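Local structure of proline iminopeptidase-related protein (Thermus thermophilus, 2YYS) at residues L170-E182 and L250-P262. The protein is of unknown function but has the alpha/beta hydrolase fold of the proline iminopeptidases, and whether it cleaves peptides is not established. Residues are numbered along the deposited sequence; the frame is centred on the assembly and turned at random.
Sequences LMFPTPRGRMAYE and LPEAGHYLWIDAP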
loop_
_atom_site.group_PDB
_atom_site.type_symbol
_atom_site.label_atom_id
_atom_site.label_comp_id
_atom_site.label_asym_id
_atom_site.label_seq_id
_atom_site.Cartn_x
_atom_site.Cartn_y
_atom_site.Cartn_z
ATOM N N LEU A 170 -2.953 7.499 -14.847
ATOM C CA LEU A 170 -1.949 6.508 -14.466
ATOM C C LEU A 170 -2.595 5.258 -13.862
ATOM O O LEU A 170 -2.195 4.138 -14.157
ATOM C CB LEU A 170 -0.948 7.119 -13.478
ATOM C CG LEU A 170 -0.158 8.320 -13.992
ATOM C CD1 LEU A 170 0.851 8.752 -12.948
ATOM C CD2 LEU A 170 0.554 8.023 -15.310
ATOM N N MET A 171 -3.617 5.459 -13.042
ATOM C CA MET A 171 -4.204 4.363 -12.259
ATOM C C MET A 171 -5.251 3.490 -12.965
ATOM O O MET A 171 -5.380 2.299 -12.651
ATOM C CB MET A 171 -4.836 4.924 -10.990
ATOM C CG MET A 171 -3.830 5.391 -9.943
ATOM S SD MET A 171 -4.665 5.902 -8.466
ATOM C CE MET A 171 -3.317 6.197 -7.376
ATOM N N PHE A 172 -6.005 4.076 -13.897
ATOM C CA PHE A 172 -7.207 3.434 -14.440
ATOM C C PHE A 172 -7.142 3.320 -15.963
ATOM O O PHE A 172 -7.359 4.304 -16.669
ATOM C CB PHE A 172 -8.467 4.215 -14.030
ATOM C CG PHE A 172 -8.694 4.257 -12.545
ATOM C CD1 PHE A 172 -9.018 3.106 -11.849
ATOM C CD2 PHE A 172 -8.555 5.442 -11.844
ATOM C CE1 PHE A 172 -9.219 3.142 -10.479
ATOM C CE2 PHE A 172 -8.747 5.482 -10.469
ATOM C CZ PHE A 172 -9.080 4.336 -9.791
ATOM N N PRO A 173 -6.825 2.135 -16.472
ATOM C CA PRO A 173 -6.806 1.914 -17.929
ATOM C C PRO A 173 -8.178 2.051 -18.598
ATOM O O PRO A 173 -8.207 2.415 -19.771
ATOM C CB PRO A 173 -6.293 0.480 -18.071
ATOM C CG PRO A 173 -6.560 -0.170 -16.728
ATOM C CD PRO A 173 -6.429 0.927 -15.723
ATOM N N THR A 174 -9.268 1.753 -17.881
ATOM C CA THR A 174 -10.632 1.928 -18.402
ATOM C C THR A 174 -11.503 2.846 -17.551
ATOM O O THR A 174 -11.436 2.810 -16.311
ATOM C CB THR A 174 -11.369 0.594 -18.473
ATOM O OG1 THR A 174 -11.547 0.070 -17.150
ATOM C CG2 THR A 174 -10.555 -0.469 -19.244
ATOM N N PRO A 175 -12.353 3.643 -18.204
ATOM C CA PRO A 175 -13.356 4.424 -17.468
ATOM C C PRO A 175 -14.212 3.544 -16.558
ATOM O O PRO A 175 -14.526 3.988 -15.473
ATOM C CB PRO A 175 -14.198 5.091 -18.575
ATOM C CG PRO A 175 -13.254 5.174 -19.779
ATOM C CD PRO A 175 -12.391 3.914 -19.659
ATOM N N ARG A 176 -14.522 2.314 -16.948
ATOM C CA ARG A 176 -15.365 1.466 -16.112
ATOM C C ARG A 176 -14.708 1.026 -14.785
ATOM O O ARG A 176 -15.385 0.921 -13.764
ATOM C CB ARG A 176 -15.894 0.265 -16.901
ATOM C CG ARG A 176 -14.930 -0.868 -17.116
ATOM C CD ARG A 176 -15.547 -2.042 -17.885
ATOM N NE ARG A 176 -14.543 -3.031 -18.301
ATOM C CZ ARG A 176 -13.774 -2.942 -19.396
ATOM N NH1 ARG A 176 -13.864 -1.904 -20.223
ATOM N NH2 ARG A 176 -12.895 -3.902 -19.661
ATOM N N GLY A 177 -13.404 0.776 -14.803
ATOM C CA GLY A 177 -12.665 0.494 -13.586
ATOM C C GLY A 177 -12.647 1.713 -12.682
ATOM O O GLY A 177 -12.879 1.598 -11.489
ATOM N N ARG A 178 -12.383 2.884 -13.253
ATOM C CA ARG A 178 -12.378 4.113 -12.472
ATOM C C ARG A 178 -13.735 4.360 -11.804
ATOM O O ARG A 178 -13.790 4.686 -10.624
ATOM C CB ARG A 178 -12.030 5.323 -13.334
ATOM C CG ARG A 178 -11.970 6.624 -12.546
ATOM C CD ARG A 178 -11.495 7.827 -13.348
ATOM N NE ARG A 178 -12.281 8.034 -14.559
ATOM C CZ ARG A 178 -13.507 8.544 -14.604
ATOM N NH1 ARG A 178 -14.135 8.941 -13.500
ATOM N NH2 ARG A 178 -14.111 8.663 -15.774
ATOM N N MET A 179 -14.816 4.210 -12.570
ATOM C CA MET A 179 -16.169 4.482 -12.064
ATOM C C MET A 179 -16.573 3.465 -11.003
ATOM O O MET A 179 -17.223 3.813 -10.017
ATOM C CB MET A 179 -17.192 4.498 -13.209
ATOM C CG MET A 179 -17.414 5.908 -13.776
ATOM S SD MET A 179 -18.035 5.854 -15.482
ATOM C CE MET A 179 -19.794 6.335 -15.245
ATOM N N ALA A 180 -16.160 2.224 -11.184
ATOM C CA ALA A 180 -16.361 1.215 -10.153
ATOM C C ALA A 180 -15.609 1.592 -8.857
ATOM O O ALA A 180 -16.149 1.448 -7.746
ATOM C CB ALA A 180 -15.938 -0.147 -10.649
ATOM N N TYR A 181 -14.393 2.115 -9.007
ATOM C CA TYR A 181 -13.611 2.522 -7.852
ATOM C C TYR A 181 -14.292 3.697 -7.146
ATOM O O TYR A 181 -14.458 3.688 -5.929
ATOM C CB TYR A 181 -12.173 2.879 -8.219
ATOM C CG TYR A 181 -11.498 3.570 -7.087
ATOM C CD1 TYR A 181 -10.915 2.833 -6.065
ATOM C CD2 TYR A 181 -11.492 4.965 -6.993
ATOM C CE1 TYR A 181 -10.323 3.449 -5.002
ATOM C CE2 TYR A 181 -10.903 5.598 -5.910
ATOM C CZ TYR A 181 -10.322 4.823 -4.915
ATOM O OH TYR A 181 -9.728 5.405 -3.827
ATOM N N GLU A 182 -14.689 4.700 -7.916
ATOM C CA GLU A 182 -15.210 5.930 -7.337
ATOM C C GLU A 182 -16.539 5.687 -6.621
ATOM O O GLU A 182 -16.769 6.222 -5.541
ATOM C CB GLU A 182 -15.339 7.011 -8.401
ATOM C CG GLU A 182 -13.992 7.585 -8.818
ATOM C CD GLU A 182 -14.109 8.713 -9.832
ATOM O OE1 GLU A 182 -15.205 9.314 -9.946
ATOM O OE2 GLU A 182 -13.098 9.007 -10.506
ATOM N N LEU A 250 -0.102 -8.256 -14.327
ATOM C CA LEU A 250 -1.410 -8.613 -14.865
ATOM C C LEU A 250 -1.704 -7.738 -16.069
ATOM O O LEU A 250 -1.722 -6.520 -15.946
ATOM C CB LEU A 250 -2.519 -8.430 -13.818
ATOM C CG LEU A 250 -2.324 -9.106 -12.455
ATOM C CD1 LEU A 250 -3.617 -9.103 -11.645
ATOM C CD2 LEU A 250 -1.800 -10.519 -12.607
ATOM N N PRO A 251 -1.946 -8.349 -17.230
ATOM C CA PRO A 251 -2.309 -7.579 -18.429
ATOM C C PRO A 251 -3.553 -6.742 -18.189
ATOM O O PRO A 251 -4.444 -7.160 -17.435
ATOM C CB PRO A 251 -2.617 -8.653 -19.494
ATOM C CG PRO A 251 -2.091 -9.944 -18.969
ATOM C CD PRO A 251 -1.905 -9.805 -17.480
ATOM N N GLU A 252 -3.588 -5.564 -18.798
ATOM C CA GLU A 252 -4.781 -4.717 -18.823
ATOM C C GLU A 252 -5.265 -4.280 -17.446
ATOM O O GLU A 252 -6.447 -3.996 -17.271
ATOM C CB GLU A 252 -5.927 -5.432 -19.566
ATOM C CG GLU A 252 -5.582 -5.877 -20.989
ATOM C CD GLU A 252 -5.108 -4.731 -21.874
ATOM O OE1 GLU A 252 -5.551 -3.581 -21.664
ATOM O OE2 GLU A 252 -4.291 -4.979 -22.790
ATOM N N ALA A 253 -4.368 -4.236 -16.462
ATOM C CA ALA A 253 -4.769 -3.881 -15.105
ATOM C C ALA A 253 -3.996 -2.657 -14.664
ATOM O O ALA A 253 -2.835 -2.457 -15.036
ATOM C CB ALA A 253 -4.539 -5.026 -14.170
ATOM N N GLY A 254 -4.675 -1.824 -13.893
ATOM C CA GLY A 254 -4.100 -0.610 -13.357
ATOM C C GLY A 254 -3.776 -0.793 -11.886
ATOM O O GLY A 254 -3.471 -1.899 -11.441
ATOM N N HIS A 255 -3.880 0.298 -11.136
ATOM C CA HIS A 255 -3.480 0.352 -9.730
ATOM C C HIS A 255 -4.387 -0.468 -8.812
ATOM O O HIS A 255 -3.902 -1.127 -7.891
ATOM C CB HIS A 255 -3.427 1.816 -9.283
ATOM C CG HIS A 255 -2.725 2.035 -7.979
ATOM N ND1 HIS A 255 -1.453 1.567 -7.724
ATOM C CD2 HIS A 255 -3.122 2.683 -6.856
ATOM C CE1 HIS A 255 -1.101 1.914 -6.497
ATOM N NE2 HIS A 255 -2.095 2.590 -5.949
ATOM N N TYR A 256 -5.696 -0.423 -9.066
ATOM C CA TYR A 256 -6.647 -1.297 -8.393
ATOM C C TYR A 256 -6.823 -2.530 -9.251
ATOM O O TYR A 256 -7.836 -2.751 -9.903
ATOM C CB TYR A 256 -7.953 -0.558 -8.093
ATOM C CG TYR A 256 -7.679 0.586 -7.167
ATOM C CD1 TYR A 256 -7.664 0.413 -5.788
ATOM C CD2 TYR A 256 -7.340 1.822 -7.667
ATOM C CE1 TYR A 256 -7.362 1.476 -4.935
ATOM C CE2 TYR A 256 -7.032 2.870 -6.840
ATOM C CZ TYR A 256 -7.051 2.704 -5.480
ATOM O OH TYR A 256 -6.739 3.786 -4.695
ATOM N N LEU A 257 -5.793 -3.353 -9.226
ATOM C CA LEU A 257 -5.655 -4.391 -10.222
ATOM C C LEU A 257 -6.708 -5.498 -10.090
ATOM O O LEU A 257 -7.060 -6.135 -11.089
ATOM C CB LEU A 257 -4.202 -4.894 -10.284
ATOM C CG LEU A 257 -3.572 -5.650 -9.120
ATOM C CD1 LEU A 257 -2.233 -6.224 -9.524
ATOM C CD2 LEU A 257 -3.362 -4.741 -7.912
ATOM N N TRP A 258 -7.249 -5.680 -8.885
ATOM C CA TRP A 258 -8.284 -6.676 -8.640
ATOM C C TRP A 258 -9.647 -6.257 -9.228
ATOM O O TRP A 258 -10.491 -7.100 -9.488
ATOM C CB TRP A 258 -8.408 -6.971 -7.127
ATOM C CG TRP A 258 -8.614 -5.747 -6.304
ATOM C CD1 TRP A 258 -9.806 -5.160 -6.007
ATOM C CD2 TRP A 258 -7.602 -4.929 -5.698
ATOM N NE1 TRP A 258 -9.598 -4.028 -5.254
ATOM C CE2 TRP A 258 -8.256 -3.870 -5.042
ATOM C CE3 TRP A 258 -6.207 -4.992 -5.629
ATOM C CZ2 TRP A 258 -7.562 -2.873 -4.347
ATOM C CZ3 TRP A 258 -5.516 -3.998 -4.943
ATOM C CH2 TRP A 258 -6.193 -2.957 -4.309
ATOM N N ILE A 259 -9.855 -4.955 -9.410
ATOM C CA ILE A 259 -11.044 -4.428 -10.071
ATOM C C ILE A 259 -10.966 -4.604 -11.597
ATOM O O ILE A 259 -11.931 -5.022 -12.231
ATOM C CB ILE A 259 -11.208 -2.932 -9.734
ATOM C CG1 ILE A 259 -11.532 -2.746 -8.247
ATOM C CG2 ILE A 259 -12.292 -2.284 -10.606
ATOM C CD1 ILE A 259 -11.711 -1.278 -7.844
ATOM N N ASP A 260 -9.816 -4.251 -12.169
ATOM C CA ASP A 260 -9.610 -4.306 -13.610
ATOM C C ASP A 260 -9.524 -5.741 -14.120
ATOM O O ASP A 260 -9.945 -6.018 -15.229
ATOM C CB ASP A 260 -8.323 -3.571 -14.000
ATOM C CG ASP A 260 -8.413 -2.079 -13.820
ATOM O OD1 ASP A 260 -9.462 -1.482 -14.162
ATOM O OD2 ASP A 260 -7.463 -1.403 -13.352
ATOM N N ALA A 261 -8.982 -6.653 -13.313
ATOM C CA ALA A 261 -8.689 -8.004 -13.768
ATOM C C ALA A 261 -8.929 -9.037 -12.661
ATOM O O ALA A 261 -7.990 -9.676 -12.181
ATOM C CB ALA A 261 -7.261 -8.075 -14.277
ATOM N N PRO A 262 -10.195 -9.223 -12.288
ATOM C CA PRO A 262 -10.544 -10.022 -11.106
ATOM C C PRO A 262 -10.033 -11.446 -11.167
ATOM O O PRO A 262 -9.533 -11.944 -10.165
ATOM C CB PRO A 262 -12.085 -10.021 -11.075
ATOM C CG PRO A 262 -12.549 -9.078 -12.130
ATOM C CD PRO A 262 -11.378 -8.698 -12.991
HETATM O O HOH W 1 -7.153 0.461 -11.507
HETATM O O HOH W 2 -9.477 1.146 -14.906
HETATM O O HOH W 3 -10.963 -2.317 -16.237
#
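Met-171, at the end of helix 163-171, lays its side chain alongside that of His-255, both pointing the same way. Its chain is extended through chi2 and chi3, which carries CE to 3.6 Å from His-255 CD2 and brings SD obliquely beside the Tyr-256 ring, a Met-aromatic contact. Met-171 O accepts a hydrogen bond from His-255 N (2.9 Å), in the carbonyl plane and on a lone pair. A water also donates to this oxygen and to Asp-260 OD2 while accepting from Tyr-256 N. Phe-172 meets Tyr-256 rim to rim, the planes at 10°. In this alpha/beta hydrolase fold, segment 250-262 starts at the end of edge strand 247-250, and helices 163-171 and 175-187 belong to the insertion between strands 119-125 and 221-226. His-255 ND1 is hydrogen-bonded to Asp-229 OD2, as in the histidine-acid pair of the family's triad, although glycine follows His-102, where relatives carry the nucleophilic serine. Pro-173 sets CD 3.5 Å from Asp-260 OD2, the oxygen that accepts from Gly-254 N. Thr-174 caps helix 175-187, its OG1 accepting from Gly-177 N, and two waters link this residue to Asp-260 OD1. Gly-177 CA lies 3.8 Å from the same OD1. Ala-180 CB touches Ile-259 CG2, and Tyr-181 brings CE1 over one face of the Tyr-256 ring, off toward its rim and 3.4 Å from Tyr-256 CZ, the planes inclined at 32°.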